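Local coordinates for protein pectate lyase II (Xanthomonas campestris pv. campestris, PDB 2QY1) that probably cleaves pectate as a secreted lyase of polysaccharide lyase family 1, so taking part in the breakdown of plant cell-wall polysaccharide, at residues L210-L215 and N232-G237; V3-G8 and R193-H198; H133-A138 and A322-N327; G236-I241 and K296-S301. The protein carries 2 engineered substitutions. One frame throughout, in Å; residues are numbered along the deposited sequence.

Contact 1: residues L210-L215 and N232-G237; sequences LQRFGL and NVRMGG. Engineered in segment 210-215: F213 (natural residue Arg). With PO4 (phosphate ion), chain C.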
loop_
_atom_site.group_PDB
_atom_site.type_symbol
_atom_site.label_atom_id
_atom_site.label_comp_id
_atom_site.label_asym_id
_atom_site.label_seq_id
_atom_site.Cartn_x
_atom_site.Cartn_y
_atom_site.Cartn_z
ATOM N N LEU A 210 -3.003 -7.178 4.051
ATOM C CA LEU A 210 -3.840 -8.358 3.915
ATOM C C LEU A 210 -3.482 -8.959 2.564
ATOM O O LEU A 210 -3.760 -8.360 1.522
ATOM C CB LEU A 210 -5.333 -7.994 3.972
ATOM C CG LEU A 210 -6.392 -9.101 4.104
ATOM C CD1 LEU A 210 -7.777 -8.480 4.261
ATOM C CD2 LEU A 210 -6.388 -10.090 2.933
ATOM N N GLN A 211 -2.851 -10.130 2.582
ATOM C CA GLN A 211 -2.431 -10.787 1.351
ATOM C C GLN A 211 -3.276 -12.021 1.061
ATOM O O GLN A 211 -3.366 -12.930 1.888
ATOM C CB GLN A 211 -0.945 -11.165 1.415
ATOM C CG GLN A 211 -0.418 -11.853 0.153
ATOM C CD GLN A 211 0.989 -12.400 0.310
ATOM O OE1 GLN A 211 1.721 -12.020 1.223
ATOM N NE2 GLN A 211 1.375 -13.299 -0.590
ATOM N N ARG A 212 -3.891 -12.040 -0.118
ATOM C CA ARG A 212 -4.570 -13.226 -0.629
ATOM C C ARG A 212 -3.854 -13.703 -1.886
ATOM O O ARG A 212 -3.704 -12.935 -2.844
ATOM C CB ARG A 212 -6.025 -12.913 -0.970
ATOM C CG ARG A 212 -6.968 -12.748 0.204
ATOM C CD ARG A 212 -8.367 -12.546 -0.343
ATOM N NE ARG A 212 -9.415 -12.473 0.672
ATOM C CZ ARG A 212 -9.923 -11.341 1.153
ATOM N NH1 ARG A 212 -9.471 -10.167 0.733
ATOM N NH2 ARG A 212 -10.886 -11.383 2.061
ATOM N N PHE A 213 -3.420 -14.968 -1.880
ATOM C CA PHE A 213 -2.706 -15.592 -3.010
ATOM C C PHE A 213 -1.348 -14.928 -3.275
ATOM O O PHE A 213 -0.948 -14.000 -2.565
ATOM C CB PHE A 213 -3.548 -15.576 -4.301
ATOM C CG PHE A 213 -4.953 -16.091 -4.137
ATOM C CD1 PHE A 213 -5.228 -17.451 -4.241
ATOM C CD2 PHE A 213 -6.010 -15.210 -3.909
ATOM C CE1 PHE A 213 -6.530 -17.931 -4.095
ATOM C CE2 PHE A 213 -7.316 -15.679 -3.765
ATOM C CZ PHE A 213 -7.575 -17.044 -3.859
ATOM N N GLY A 214 -0.647 -15.420 -4.296
ATOM C CA GLY A 214 0.583 -14.794 -4.780
ATOM C C GLY A 214 1.776 -14.881 -3.847
ATOM O O GLY A 214 1.743 -15.581 -2.830
ATOM N N LEU A 215 2.838 -14.166 -4.210
ATOM C CA LEU A 215 4.056 -14.119 -3.412
ATOM C C LEU A 215 4.378 -12.685 -3.043
ATOM O O LEU A 215 4.184 -11.770 -3.848
ATOM C CB LEU A 215 5.236 -14.733 -4.175
ATOM C CG LEU A 215 5.090 -16.162 -4.711
ATOM C CD1 LEU A 215 6.256 -16.508 -5.625
ATOM C CD2 LEU A 215 4.967 -17.176 -3.579
ATOM N N ASN A 232 -1.279 -10.247 7.357
ATOM C CA ASN A 232 -2.276 -11.310 7.310
ATOM C C ASN A 232 -2.207 -12.045 5.972
ATOM O O ASN A 232 -2.709 -11.554 4.960
ATOM C CB ASN A 232 -3.677 -10.732 7.552
ATOM C CG ASN A 232 -4.704 -11.792 7.917
ATOM O OD1 ASN A 232 -4.387 -12.976 8.046
ATOM N ND2 ASN A 232 -5.949 -11.365 8.090
ATOM N N VAL A 233 -1.568 -13.214 5.979
ATOM C CA VAL A 233 -1.336 -13.982 4.755
ATOM C C VAL A 233 -2.392 -15.074 4.616
ATOM O O VAL A 233 -2.580 -15.879 5.523
ATOM C CB VAL A 233 0.081 -14.604 4.727
ATOM C CG1 VAL A 233 0.406 -15.113 3.336
ATOM C CG2 VAL A 233 1.127 -13.584 5.158
ATOM N N ARG A 234 -3.066 -15.101 3.470
ATOM C CA ARG A 234 -4.261 -15.926 3.286
ATOM C C ARG A 234 -4.322 -16.560 1.899
ATOM O O ARG A 234 -3.577 -16.171 0.997
ATOM C CB ARG A 234 -5.516 -15.073 3.519
ATOM C CG ARG A 234 -5.717 -14.624 4.964
ATOM C CD ARG A 234 -6.388 -13.262 5.048
ATOM N NE ARG A 234 -7.820 -13.333 4.764
ATOM C CZ ARG A 234 -8.717 -12.433 5.164
ATOM N NH1 ARG A 234 -8.346 -11.380 5.885
ATOM N NH2 ARG A 234 -9.997 -12.594 4.854
ATOM N N MET A 235 -5.211 -17.542 1.748
ATOM C CA MET A 235 -5.497 -18.193 0.461
ATOM C C MET A 235 -4.271 -18.763 -0.265
ATOM O O MET A 235 -4.115 -18.586 -1.477
ATOM C CB MET A 235 -6.278 -17.247 -0.468
ATOM C CG MET A 235 -7.681 -16.887 0.008
ATOM S SD MET A 235 -8.708 -18.301 0.479
ATOM C CE MET A 235 -8.758 -19.253 -1.041
ATOM N N GLY A 236 -3.404 -19.445 0.478
ATOM C CA GLY A 236 -2.224 -20.081 -0.106
ATOM C C GLY A 236 -1.091 -19.135 -0.466
ATOM O O GLY A 236 -0.063 -19.567 -0.992
ATOM N N GLY A 237 -1.276 -17.844 -0.194
ATOM C CA GLY A 237 -0.217 -16.856 -0.382
ATOM C C GLY A 237 0.990 -17.179 0.483
ATOM O O GLY A 237 0.857 -17.777 1.555
HETATM P P PO4 C . -11.581 -9.881 7.045
HETATM O O1 PO4 C . -10.105 -9.782 7.351
HETATM O O2 PO4 C . -12.154 -8.498 6.837
HETATM O O3 PO4 C . -12.285 -10.536 8.214
HETATM O O4 PO4 C . -11.794 -10.707 5.794
#
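F213 and M235 extend in the same direction, one along the other, with the phenyl ring laid face-on against the methionine. M235 CB sits over the middle of the F213 ring, 3.6 Å from its centroid and 10° off the normal, a CH-pi contact. The thioether then curls round the rim: bent at both chi2 and chi3, it brings CE within 3.8 Å of F213 CZ and holds SD oblique to the ring, a Met-aromatic contact. F213 is an engineered residue where the natural protein has arginine.

R212 and R234 also run alongside each other, but their guanidinium planes are turned 59° apart, and NH2 of R212 comes to 3.2 Å from NH2 of R234, two donors that cannot bond each other. R234 NH2 points instead at O4 of a phosphate ion, probably from the crystallisation liquor (2.8 Å, 176°), and R234 NH1 donates to phosphate O1. The ion lies at the edge of that guanidinium, while L210 CD2 covers one face. R212 is turned to other partners, D184 and the carbonyl of G181; R234 NE is bonded to S258 OG.

Behind these side chains, strands 210-212 and 231-234 pair in parallel as successive rungs of the right-handed beta-helix characteristic of this family. Q211 N donates to N232 O, and R234 N to Q211 O. R234 O accepts F213 N and G237 N from opposite faces of its plane, the latter closing a type I' turn. On the face away from the arginines, Q211 lies beside V233, its NE2 bonded to F213 O (3.1 Å) and its OE1 to S216.

Contact 2: residues V3-G8 and R193-H198; sequences VGYGAG and RTTYHH. Engineered in segment 3-8: G8 (natural residue Ala).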
loop_
_atom_site.group_PDB
_atom_site.type_symbol
_atom_site.label_atom_id
_atom_site.label_comp_id
_atom_site.label_asym_id
_atom_site.label_seq_id
_atom_site.Cartn_x
_atom_site.Cartn_y
_atom_site.Cartn_z
ATOM N N VAL A 3 13.374 -0.817 -5.885
ATOM C CA VAL A 3 13.996 -2.081 -5.511
ATOM C C VAL A 3 12.891 -3.104 -5.253
ATOM O O VAL A 3 11.893 -2.796 -4.608
ATOM C CB VAL A 3 14.898 -1.922 -4.258
ATOM C CG1 VAL A 3 15.469 -3.269 -3.814
ATOM C CG2 VAL A 3 16.029 -0.935 -4.532
ATOM N N GLY A 4 13.063 -4.316 -5.768
ATOM C CA GLY A 4 12.082 -5.374 -5.540
ATOM C C GLY A 4 11.354 -5.776 -6.806
ATOM O O GLY A 4 11.874 -5.599 -7.908
ATOM N N TYR A 5 10.146 -6.313 -6.649
ATOM C CA TYR A 5 9.358 -6.775 -7.794
ATOM C C TYR A 5 8.978 -5.649 -8.764
ATOM O O TYR A 5 8.725 -5.901 -9.945
ATOM C CB TYR A 5 8.110 -7.531 -7.336
ATOM C CG TYR A 5 8.357 -8.959 -6.884
ATOM C CD1 TYR A 5 8.888 -9.910 -7.759
ATOM C CD2 TYR A 5 8.028 -9.366 -5.592
ATOM C CE1 TYR A 5 9.105 -11.228 -7.349
ATOM C CE2 TYR A 5 8.236 -10.683 -5.174
ATOM C CZ TYR A 5 8.775 -11.604 -6.056
ATOM O OH TYR A 5 8.981 -12.902 -5.646
ATOM N N GLY A 6 8.949 -4.414 -8.263
ATOM C CA GLY A 6 8.683 -3.243 -9.103
ATOM C C GLY A 6 9.928 -2.654 -9.751
ATOM O O GLY A 6 9.864 -1.581 -10.352
ATOM N N ALA A 7 11.061 -3.354 -9.638
ATOM C CA ALA A 7 12.328 -2.876 -10.201
ATOM C C ALA A 7 12.232 -2.681 -11.711
ATOM O O ALA A 7 11.591 -3.466 -12.409
ATOM C CB ALA A 7 13.467 -3.825 -9.858
ATOM N N GLY A 8 12.864 -1.624 -12.206
ATOM C CA GLY A 8 12.835 -1.316 -13.631
ATOM C C GLY A 8 11.698 -0.396 -14.034
ATOM O O GLY A 8 11.624 0.027 -15.187
ATOM N N ARG A 193 3.005 -10.350 -7.404
ATOM C CA ARG A 193 4.385 -10.382 -6.939
ATOM C C ARG A 193 4.679 -8.989 -6.404
ATOM O O ARG A 193 4.836 -8.044 -7.178
ATOM C CB ARG A 193 5.342 -10.728 -8.089
ATOM C CG ARG A 193 5.104 -12.084 -8.767
ATOM C CD ARG A 193 5.444 -13.249 -7.849
ATOM N NE ARG A 193 5.330 -14.539 -8.528
ATOM C CZ ARG A 193 4.218 -15.271 -8.581
ATOM N NH1 ARG A 193 3.103 -14.847 -7.996
ATOM N NH2 ARG A 193 4.223 -16.432 -9.222
ATOM N N THR A 194 4.741 -8.866 -5.081
ATOM C CA THR A 194 4.801 -7.560 -4.431
ATOM C C THR A 194 5.923 -7.472 -3.405
ATOM O O THR A 194 6.079 -8.354 -2.555
ATOM C CB THR A 194 3.465 -7.225 -3.728
ATOM O OG1 THR A 194 2.369 -7.670 -4.537
ATOM C CG2 THR A 194 3.337 -5.724 -3.479
ATOM N N THR A 195 6.696 -6.395 -3.483
ATOM C CA THR A 195 7.686 -6.097 -2.462
ATOM C C THR A 195 7.222 -4.893 -1.643
ATOM O O THR A 195 7.019 -3.810 -2.189
ATOM C CB THR A 195 9.074 -5.818 -3.076
ATOM O OG1 THR A 195 9.431 -6.885 -3.964
ATOM C CG2 THR A 195 10.128 -5.693 -1.982
ATOM N N TYR A 196 7.035 -5.105 -0.343
ATOM C CA TYR A 196 6.762 -4.025 0.602
ATOM C C TYR A 196 8.019 -3.793 1.429
ATOM O O TYR A 196 8.400 -4.659 2.217
ATOM C CB TYR A 196 5.629 -4.405 1.559
ATOM C CG TYR A 196 4.279 -4.681 0.929
ATOM C CD1 TYR A 196 3.943 -5.958 0.480
ATOM C CD2 TYR A 196 3.322 -3.672 0.822
ATOM C CE1 TYR A 196 2.696 -6.216 -0.079
ATOM C CE2 TYR A 196 2.072 -3.919 0.265
ATOM C CZ TYR A 196 1.767 -5.189 -0.184
ATOM O OH TYR A 196 0.533 -5.438 -0.734
ATOM N N HIS A 197 8.672 -2.643 1.269
ATOM C CA HIS A 197 9.857 -2.372 2.090
ATOM C C HIS A 197 10.035 -0.928 2.539
ATOM O O HIS A 197 9.622 0.006 1.850
ATOM C CB HIS A 197 11.137 -2.915 1.438
ATOM C CG HIS A 197 11.619 -2.121 0.265
ATOM N ND1 HIS A 197 12.553 -1.114 0.385
ATOM C CD2 HIS A 197 11.317 -2.199 -1.051
ATOM C CE1 HIS A 197 12.795 -0.597 -0.807
ATOM N NE2 HIS A 197 12.059 -1.239 -1.696
ATOM N N HIS A 198 10.643 -0.775 3.717
ATOM C CA HIS A 198 10.931 0.528 4.331
ATOM C C HIS A 198 9.696 1.415 4.519
ATOM O O HIS A 198 9.804 2.644 4.564
ATOM C CB HIS A 198 12.032 1.265 3.561
ATOM C CG HIS A 198 13.397 0.675 3.742
ATOM N ND1 HIS A 198 13.936 -0.237 2.862
ATOM C CD2 HIS A 198 14.334 0.871 4.701
ATOM C CE1 HIS A 198 15.146 -0.577 3.269
ATOM N NE2 HIS A 198 15.410 0.079 4.384
HETATM O O HOH W 1 12.326 0.852 -3.708
#
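G4 and T195 approach with their CA atoms 5.4 Å apart, the point where the irregular N-terminal residues 3-8 come nearest to strand 193-197. The two segments do not pair as strands. Residues G4 to A7 form a type I turn, closed by A7 N donating to G4 O, and the turn presents Y5 N to the strand. G4 has phi 113° and no side chain, which lets its CA settle 3.4 Å from T195 OG1.

The hydroxyl of T195 does the gripping. Its chi1 of -52° puts OG1 beside its own backbone N, and there it accepts Y5 N at 2.8 Å in a nearly straight bond; Y304 OH is its other partner. Y5 drops its ring onto R193, whose CB stands 3.6 Å from the ring centroid and over its face in a CH-pi contact. The R193 chain then bends at chi2 and leads away, its NH1 going to S190 O. At the other end, H197 NE2 makes a weak bond to V3 O (3.3 Å), from the edge of the imidazole. A water bridges the same NE2 to V3 N. ND1 of H197 and ND1 of H198 share a hydrogen bond of 3.0 Å, each in the plane of the other ring.

Strand 193-202 belongs to the parallel beta-helix and lies between strands 164-174 and 215-226. T194 and Y196 point away from the N-terminal segment and touch M157 of strand 155-158, while T165 and Y219 on the two flanking strands, with F298 and L302 from a later loop, also line the surroundings of residues 3-5.

Contact 3: residues H133-A138 and A322-N327; sequences HNTVFA and AGAGKN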
loop_
_atom_site.group_PDB
_atom_site.type_symbol
_atom_site.label_atom_id
_atom_site.label_comp_id
_atom_site.label_asym_id
_atom_site.label_seq_id
_atom_site.Cartn_x
_atom_site.Cartn_y
_atom_site.Cartn_z
ATOM N N HIS A 133 7.415 6.664 -1.325
ATOM C CA HIS A 133 7.511 7.935 -0.585
ATOM C C HIS A 133 6.216 8.756 -0.575
ATOM O O HIS A 133 6.234 9.976 -0.767
ATOM C CB HIS A 133 8.681 8.781 -1.108
ATOM C CG HIS A 133 10.010 8.369 -0.562
ATOM N ND1 HIS A 133 10.878 7.549 -1.250
ATOM C CD2 HIS A 133 10.617 8.658 0.614
ATOM C CE1 HIS A 133 11.966 7.356 -0.525
ATOM N NE2 HIS A 133 11.832 8.017 0.611
ATOM N N ASN A 134 5.098 8.078 -0.354
ATOM C CA ASN A 134 3.819 8.745 -0.170
ATOM C C ASN A 134 3.435 8.713 1.304
ATOM O O ASN A 134 3.862 7.823 2.048
ATOM C CB ASN A 134 2.730 8.084 -1.027
ATOM C CG ASN A 134 3.096 8.031 -2.503
ATOM O OD1 ASN A 134 3.120 9.053 -3.184
ATOM N ND2 ASN A 134 3.387 6.830 -3.001
ATOM N N THR A 135 2.647 9.699 1.724
ATOM C CA THR A 135 2.082 9.721 3.075
ATOM C C THR A 135 0.566 9.614 2.955
ATOM O O THR A 135 -0.066 10.412 2.266
ATOM C CB THR A 135 2.496 10.992 3.844
ATOM O OG1 THR A 135 3.920 11.004 3.994
ATOM C CG2 THR A 135 1.855 11.044 5.235
ATOM N N VAL A 136 -0.006 8.608 3.612
ATOM C CA VAL A 136 -1.440 8.330 3.515
ATOM C C VAL A 136 -2.041 8.292 4.919
ATOM O O VAL A 136 -1.577 7.536 5.773
ATOM C CB VAL A 136 -1.698 6.989 2.774
ATOM C CG1 VAL A 136 -3.193 6.651 2.737
ATOM C CG2 VAL A 136 -1.123 7.033 1.353
ATOM N N PHE A 137 -3.063 9.112 5.162
ATOM C CA PHE A 137 -3.695 9.170 6.485
ATOM C C PHE A 137 -5.198 9.444 6.442
ATOM O O PHE A 137 -5.712 10.016 5.483
ATOM C CB PHE A 137 -2.989 10.194 7.386
ATOM C CG PHE A 137 -3.228 11.628 6.994
ATOM C CD1 PHE A 137 -2.415 12.251 6.049
ATOM C CD2 PHE A 137 -4.261 12.360 7.580
ATOM C CE1 PHE A 137 -2.632 13.577 5.688
ATOM C CE2 PHE A 137 -4.489 13.686 7.221
ATOM C CZ PHE A 137 -3.671 14.294 6.275
ATOM N N ALA A 138 -5.894 9.027 7.492
ATOM C CA ALA A 138 -7.317 9.307 7.631
ATOM C C ALA A 138 -7.647 9.472 9.108
ATOM O O ALA A 138 -7.052 10.309 9.789
ATOM C CB ALA A 138 -8.149 8.193 7.002
ATOM N N ALA A 322 10.823 7.502 5.500
ATOM C CA ALA A 322 9.499 7.142 4.979
ATOM C C ALA A 322 8.546 8.323 4.858
ATOM O O ALA A 322 8.519 9.205 5.720
ATOM C CB ALA A 322 8.868 6.041 5.817
ATOM N N GLY A 323 7.767 8.324 3.777
ATOM C CA GLY A 323 6.718 9.313 3.566
ATOM C C GLY A 323 7.086 10.406 2.583
ATOM O O GLY A 323 8.206 10.446 2.068
ATOM N N ALA A 324 6.124 11.283 2.318
ATOM C CA ALA A 324 6.327 12.427 1.440
ATOM C C ALA A 324 7.065 13.540 2.182
ATOM O O ALA A 324 7.087 13.567 3.414
ATOM C CB ALA A 324 4.991 12.926 0.908
ATOM N N GLY A 325 7.677 14.445 1.425
ATOM C CA GLY A 325 8.382 15.590 2.007
ATOM C C GLY A 325 9.753 15.255 2.563
ATOM O O GLY A 325 10.359 16.070 3.259
ATOM N N LYS A 326 10.246 14.059 2.243
ATOM C CA LYS A 326 11.542 13.583 2.736
ATOM C C LYS A 326 12.618 13.603 1.655
ATOM O O LYS A 326 13.690 13.010 1.825
ATOM C CB LYS A 326 11.403 12.162 3.300
ATOM C CG LYS A 326 10.516 12.060 4.533
ATOM C CD LYS A 326 11.239 12.555 5.776
ATOM C CE LYS A 326 10.332 12.530 6.994
ATOM N NZ LYS A 326 9.764 11.171 7.228
ATOM N N ASN A 327 12.326 14.279 0.542
ATOM C CA ASN A 327 13.231 14.354 -0.609
ATOM C C ASN A 327 13.599 12.970 -1.181
ATOM O O ASN A 327 14.672 12.780 -1.756
ATOM C CB ASN A 327 14.481 15.165 -0.247
ATOM C CG ASN A 327 15.327 15.505 -1.452
ATOM O OD1 ASN A 327 14.820 15.943 -2.491
ATOM N ND2 ASN A 327 16.624 15.304 -1.322
HETATM O O HOH W 2 4.914 12.980 5.298
#
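T135 and A324 join one strand of the parallel beta-helix to the C-terminal tail, where residues 322-327 leave helix 314-321 and lie across the start of strand 135-137.

The single direct hydrogen bond between the segments runs from A324 N to T135 OG1, at 2.8 Å and 161°. With chi1 at -62°, OG1 stands beside the strand's own backbone N and turned to the tail. A water shared by T135 OG1 and A324 O, which it reaches at 2.9 Å as donor, adds a second link between the same two residues.

Weaker CH contacts fill in beside it. G323 CA points its hydrogen almost straight at N134 O, 3.6 Å away with an angle of 173°. G323 O in turn lies in the plane of the H133 ring, at its edge, 3.3 Å from CD2. That imidazole is placed from outside too: its NE2 bonds to A329 O, and its ring lies nearly parallel to that of Y168.

Other hydrogen bonds stay on one side of the contact. N134 turns away from the tail and bonds through OD1 to M102 N and through ND2 to I99 O, while N169 OD1 takes N134 N, consistent with the asparagine ladder of pectate lyases. Within the tail, K326 doubles back at chi2, and its NZ reaches A322 O at 2.8 Å.

Contact 4: residues G236-I241 and K296-S301; sequences GGIAKI and KVFPES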
loop_
_atom_site.group_PDB
_atom_site.type_symbol
_atom_site.label_atom_id
_atom_site.label_comp_id
_atom_site.label_asym_id
_atom_site.label_seq_id
_atom_site.Cartn_x
_atom_site.Cartn_y
_atom_site.Cartn_z
ATOM N N GLY A 236 -3.404 -19.445 0.478
ATOM C CA GLY A 236 -2.224 -20.081 -0.106
ATOM C C GLY A 236 -1.091 -19.135 -0.466
ATOM O O GLY A 236 -0.063 -19.567 -0.992
ATOM N N GLY A 237 -1.276 -17.844 -0.194
ATOM C CA GLY A 237 -0.217 -16.856 -0.382
ATOM C C GLY A 237 0.990 -17.179 0.483
ATOM O O GLY A 237 0.857 -17.777 1.555
ATOM N N ILE A 238 2.174 -16.811 0.006
ATOM C CA ILE A 238 3.394 -16.968 0.795
ATOM C C ILE A 238 4.097 -15.617 0.901
ATOM O O ILE A 238 4.241 -14.909 -0.092
ATOM C CB ILE A 238 4.344 -18.050 0.203
ATOM C CG1 ILE A 238 3.629 -19.407 0.114
ATOM C CG2 ILE A 238 5.622 -18.168 1.038
ATOM C CD1 ILE A 238 4.370 -20.473 -0.697
ATOM N N ALA A 239 4.516 -15.261 2.112
ATOM C CA ALA A 239 5.229 -14.009 2.344
ATOM C C ALA A 239 6.606 -14.258 2.950
ATOM O O ALA A 239 6.728 -14.914 3.987
ATOM C CB ALA A 239 4.415 -13.094 3.245
ATOM N N LYS A 240 7.641 -13.749 2.288
ATOM C CA LYS A 240 8.971 -13.707 2.878
ATOM C C LYS A 240 9.036 -12.463 3.763
ATOM O O LYS A 240 9.079 -11.336 3.266
ATOM C CB LYS A 240 10.059 -13.683 1.798
ATOM C CG LYS A 240 11.475 -13.730 2.356
ATOM C CD LYS A 240 12.521 -13.798 1.252
ATOM C CE LYS A 240 13.922 -13.939 1.832
ATOM N NZ LYS A 240 14.154 -15.268 2.472
ATOM N N ILE A 241 9.023 -12.685 5.075
ATOM C CA ILE A 241 8.986 -11.604 6.058
ATOM C C ILE A 241 10.360 -11.481 6.718
ATOM O O ILE A 241 10.748 -12.322 7.530
ATOM C CB ILE A 241 7.867 -11.834 7.111
ATOM C CG1 ILE A 241 6.509 -11.997 6.415
ATOM C CG2 ILE A 241 7.833 -10.693 8.133
ATOM C CD1 ILE A 241 5.376 -12.455 7.327
ATOM N N LYS A 296 6.343 -21.916 5.798
ATOM C CA LYS A 296 6.790 -22.385 4.485
ATOM C C LYS A 296 8.057 -21.667 4.047
ATOM O O LYS A 296 8.265 -20.498 4.378
ATOM C CB LYS A 296 5.709 -22.191 3.418
ATOM C CG LYS A 296 4.864 -23.420 3.144
ATOM C CD LYS A 296 3.984 -23.218 1.920
ATOM C CE LYS A 296 2.990 -24.356 1.762
ATOM N NZ LYS A 296 2.117 -24.153 0.574
ATOM N N VAL A 297 8.902 -22.376 3.303
ATOM C CA VAL A 297 10.046 -21.757 2.647
ATOM C C VAL A 297 9.562 -21.044 1.381
ATOM O O VAL A 297 8.702 -21.558 0.660
ATOM C CB VAL A 297 11.178 -22.789 2.347
ATOM C CG1 VAL A 297 10.719 -23.865 1.356
ATOM C CG2 VAL A 297 12.442 -22.094 1.853
ATOM N N PHE A 298 10.089 -19.847 1.135
ATOM C CA PHE A 298 9.763 -19.102 -0.078
ATOM C C PHE A 298 10.118 -19.962 -1.296
ATOM O O PHE A 298 11.272 -20.360 -1.457
ATOM C CB PHE A 298 10.502 -17.765 -0.097
ATOM C CG PHE A 298 9.908 -16.759 -1.036
ATOM C CD1 PHE A 298 8.745 -16.067 -0.699
ATOM C CD2 PHE A 298 10.514 -16.491 -2.257
ATOM C CE1 PHE A 298 8.196 -15.129 -1.570
ATOM C CE2 PHE A 298 9.971 -15.556 -3.135
ATOM C CZ PHE A 298 8.811 -14.875 -2.789
ATOM N N PRO A 299 9.116 -20.261 -2.149
ATOM C CA PRO A 299 9.204 -21.355 -3.128
ATOM C C PRO A 299 10.121 -21.114 -4.333
ATOM O O PRO A 299 10.461 -22.065 -5.039
ATOM C CB PRO A 299 7.755 -21.515 -3.594
ATOM C CG PRO A 299 7.169 -20.154 -3.445
ATOM C CD PRO A 299 7.826 -19.548 -2.236
ATOM N N GLU A 300 10.516 -19.864 -4.564
ATOM C CA GLU A 300 11.347 -19.531 -5.721
ATOM C C GLU A 300 12.291 -18.362 -5.454
ATOM O O GLU A 300 12.161 -17.658 -4.451
ATOM C CB GLU A 300 10.470 -19.230 -6.943
ATOM C CG GLU A 300 9.598 -17.983 -6.804
ATOM C CD GLU A 300 8.706 -17.751 -8.009
ATOM O OE1 GLU A 300 8.562 -16.582 -8.421
ATOM O OE2 GLU A 300 8.150 -18.732 -8.545
ATOM N N SER A 301 13.240 -18.166 -6.364
ATOM C CA SER A 301 14.123 -17.011 -6.316
ATOM C C SER A 301 13.299 -15.736 -6.475
ATOM O O SER A 301 12.349 -15.696 -7.262
ATOM C CB SER A 301 15.181 -17.100 -7.418
ATOM O OG SER A 301 16.024 -15.961 -7.413
#
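Strand 238-242 of the parallel beta-helix is covered on one side by an irregular loop, residues 296-301, with I238 and K240 meeting K296, F298 and P299 near the protein surface. The contact is apolar packing, without a direct hydrogen bond between the two segments.

I238 does most of it. Both of its branches reach P299; CD1 also meets K296, and CG2 also meets F298. CD1, at the end of the chain, approaches the proline tip to tip, 3.9 Å from P299 CD, and on another side touches K296. The lysine crosses it at about a right angle, laying CD 3.8 Å from I238 CD1. Beyond CD the K296 chain runs on fully extended, and its charge makes a cation-pi contact with Y263. The CG2 branch of I238 is 4.1 Å from CD1 of the F298 ring.

That CD1 corner of the F298 ring meets both I238 CG2 and K240 CB. F298 CG is anti to the backbone N (chi1 -161°), which swings the ring down onto the strand, where it lies oblique to both residues. P299 CD lies over one face of the F298 ring, off centre. F298 N is bonded to D265 OD2 on the next strand, 263-267, which ties the loop backbone to the coil.

A239 points away from the loop and touches V233 of strand 231-234. K240 contributes the root of its side chain alone: the rest passes L302 and Y306 on its way out, and the nearest approach is K240 CB to F298 CD1, at 3.7 Å.

All four contacts involve strands of the parallel beta-helix. Contacts 1 and 4 lie about 10 Å apart between centres and share G236 and G237, where strand 231-234 turns into strand 238-242; G214 O probably accepts I238 N between them. Contact 2 sits about 15 Å from contact 4 between centres, touching it through Y5 OH and F298 CZ, and meets contact 1 where T194 N probably hydrogen-bonds L215 O. Contact 3 touches contact 2 where H198 O meets A322 CB, centres about 17 Å apart, and lies beyond the chain centre from contact 1. Contacts 2 and 3 alternate along the sequence, fastening the N- and C-terminal segments to the coils; contacts 1 and 4 are nested within the loop closed by contact 3.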